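PDB 3VCO: dihydrofolate reductase, which catalyses the NADPH-dependent reduction of 7,8-dihydrofolate to tetrahydrofolate, a cofactor needed for thymidylate, purine and glycine synthesis. Local coordinates for residues D114-E119 and S123-V128. Residues are numbered along the deposited sequence; the frame is centred on the assembly and turned at random. Where two conformers were deposited one is given.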
loop_
_atom_site.group_PDB
_atom_site.type_symbol
_atom_site.label_atom_id
_atom_site.label_comp_id
_atom_site.label_asym_id
_atom_site.label_seq_id
_atom_site.Cartn_x
_atom_site.Cartn_y
_atom_site.Cartn_z
ATOM N N ASP A 114 12.279 9.958 -6.486
ATOM C CA ASP A 114 13.304 10.360 -7.455
ATOM C C ASP A 114 13.711 9.216 -8.361
ATOM O O ASP A 114 13.935 9.390 -9.564
ATOM C CB ASP A 114 14.528 10.879 -6.720
ATOM C CG ASP A 114 14.247 12.180 -5.953
ATOM O OD1 ASP A 114 13.151 12.781 -6.114
ATOM O OD2 ASP A 114 15.136 12.596 -5.181
ATOM N N LEU A 115 13.859 8.043 -7.761
ATOM C CA LEU A 115 14.230 6.845 -8.500
ATOM C C LEU A 115 13.170 6.508 -9.567
ATOM O O LEU A 115 13.513 6.199 -10.693
ATOM C CB LEU A 115 14.402 5.671 -7.532
ATOM C CG LEU A 115 14.776 4.316 -8.138
ATOM C CD1 LEU A 115 15.989 4.487 -9.074
ATOM C CD2 LEU A 115 15.093 3.345 -7.050
ATOM N N LEU A 116 11.895 6.580 -9.197
ATOM C CA LEU A 116 10.789 6.360 -10.143
ATOM C C LEU A 116 10.671 7.410 -11.238
ATOM O O LEU A 116 10.154 7.150 -12.338
ATOM C CB LEU A 116 9.474 6.295 -9.378
ATOM C CG LEU A 116 9.421 5.049 -8.490
ATOM C CD1 LEU A 116 8.182 5.054 -7.667
ATOM C CD2 LEU A 116 9.509 3.795 -9.345
ATOM N N TYR A 117 11.130 8.615 -10.949
ATOM C CA TYR A 117 11.288 9.571 -12.029
ATOM C C TYR A 117 12.690 9.568 -12.695
ATOM O O TYR A 117 12.970 10.385 -13.575
ATOM C CB TYR A 117 10.920 10.971 -11.572
ATOM C CG TYR A 117 9.418 11.231 -11.395
ATOM C CD1 TYR A 117 8.626 11.669 -12.463
ATOM C CD2 TYR A 117 8.813 11.077 -10.160
ATOM C CE1 TYR A 117 7.256 11.934 -12.289
ATOM C CE2 TYR A 117 7.462 11.343 -9.965
ATOM C CZ TYR A 117 6.680 11.776 -11.029
ATOM O OH TYR A 117 5.327 12.029 -10.807
ATOM N N ASN A 118 13.594 8.688 -12.292
ATOM C CA ASN A 118 14.873 8.693 -13.018
ATOM C C ASN A 118 14.832 7.810 -14.270
ATOM O O ASN A 118 13.881 7.019 -14.469
ATOM C CB ASN A 118 16.107 8.437 -12.119
ATOM C CG ASN A 118 16.408 6.962 -11.884
ATOM O OD1 ASN A 118 15.749 6.061 -12.406
ATOM N ND2 ASN A 118 17.432 6.715 -11.076
ATOM N N GLU A 119 15.868 7.928 -15.078
ATOM C CA GLU A 119 15.891 7.328 -16.409
ATOM C C GLU A 119 15.616 5.822 -16.417
ATOM O O GLU A 119 15.123 5.264 -17.404
ATOM C CB GLU A 119 17.217 7.639 -17.107
ATOM C CG GLU A 119 17.382 9.105 -17.503
ATOM C CD GLU A 119 16.350 9.565 -18.532
ATOM O OE1 GLU A 119 15.211 9.915 -18.142
ATOM O OE2 GLU A 119 16.681 9.567 -19.737
ATOM N N SER A 123 10.110 5.637 -17.790
ATOM C CA SER A 123 9.406 5.173 -18.986
ATOM C C SER A 123 8.575 3.921 -18.651
ATOM O O SER A 123 7.814 3.425 -19.461
ATOM C CB SER A 123 10.414 4.842 -20.094
ATOM O OG SER A 123 11.093 5.984 -20.582
ATOM N N ILE A 124 8.742 3.399 -17.443
ATOM C CA ILE A 124 8.079 2.160 -17.053
ATOM C C ILE A 124 6.909 2.358 -16.079
ATOM O O ILE A 124 5.870 1.698 -16.189
ATOM C CB ILE A 124 9.077 1.222 -16.381
ATOM C CG1 ILE A 124 10.361 1.184 -17.203
ATOM C CG2 ILE A 124 8.461 -0.178 -16.207
ATOM C CD1 ILE A 124 11.400 0.238 -16.676
ATOM N N VAL A 125 7.087 3.258 -15.123
ATOM C CA VAL A 125 6.158 3.402 -13.990
ATOM C C VAL A 125 4.789 3.938 -14.423
ATOM O O VAL A 125 4.683 4.794 -15.301
ATOM C CB VAL A 125 6.766 4.349 -12.921
ATOM C CG1 VAL A 125 7.001 5.722 -13.522
ATOM C CG2 VAL A 125 5.847 4.471 -11.677
ATOM N N ASP A 126 3.736 3.383 -13.856
ATOM C CA ASP A 126 2.422 3.932 -14.060
ATOM C C ASP A 126 2.064 4.601 -12.734
ATOM O O ASP A 126 2.415 5.763 -12.537
ATOM C CB ASP A 126 1.391 2.878 -14.485
ATOM C CG ASP A 126 0.037 3.505 -14.853
ATOM O OD1 ASP A 126 -0.120 4.744 -14.698
ATOM O OD2 ASP A 126 -0.860 2.768 -15.312
ATOM N N GLU A 127 1.429 3.885 -11.801
ATOM C CA GLU A 127 1.055 4.488 -10.519
ATOM C C GLU A 127 2.003 4.030 -9.385
ATOM O O GLU A 127 2.724 3.020 -9.515
ATOM C CB GLU A 127 -0.425 4.203 -10.165
ATOM C CG GLU A 127 -1.495 4.721 -11.229
ATOM C CD GLU A 127 -2.257 5.974 -10.786
ATOM O OE1 GLU A 127 -2.199 6.291 -9.590
ATOM O OE2 GLU A 127 -2.915 6.655 -11.633
ATOM N N VAL A 128 1.998 4.778 -8.296
ATOM C CA VAL A 128 2.852 4.520 -7.153
ATOM C C VAL A 128 1.949 4.189 -5.966
ATOM O O VAL A 128 1.024 4.954 -5.657
ATOM C CB VAL A 128 3.709 5.761 -6.835
ATOM C CG1 VAL A 128 4.542 5.548 -5.585
ATOM C CG2 VAL A 128 4.617 6.068 -8.036
HETATM O O HOH W 1 12.703 3.836 -17.982
#
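With CG set opposite its own carbonyl carbon (chi1 -67°) and the chain extended beyond it, Leu116 sends its forked end from the last turn of helix 109-116 to the valines of the following strand. Val128, with CG1 opposite its backbone N (chi1 176°), offers the other branch, CG2, and the two side chains meet tip to tip, Leu116 CD1 lying 3.7 Å from Val128 CG2. Val125 is engaged differently. Val125 CG1 rests 3.7 Å from Leu116 O, the backbone carbonyl oxygen, while Val125 CG2 stands 4.4 Å from Leu116 CD2, a looser apolar approach. One leucine thus serves two valines, using its methyls for both and its carbonyl for Val125 as well.

No direct hydrogen bond joins the segments. Between the two ends of the loop a water spans them instead, donating to Glu119 O at 2.9 Å and accepting from Ser123 N at 3.2 Å. Just past the helix, Asn118 N bonds to Leu115 O at 3.0 Å, closing a turn over its end, and Asn118 OD1 receives the backbone N of Glu120. Ala66 and Val68 of strand 64-70 extend the apolar surface, touching Leu116 and Val128 respectively. The contact illustrates how the returning half of a beta-alpha-beta crossover is closed: helix 109-116, which follows strand 104-106, packs against strand 125-130 in the parallel part of the dihydrofolate reductase sheet.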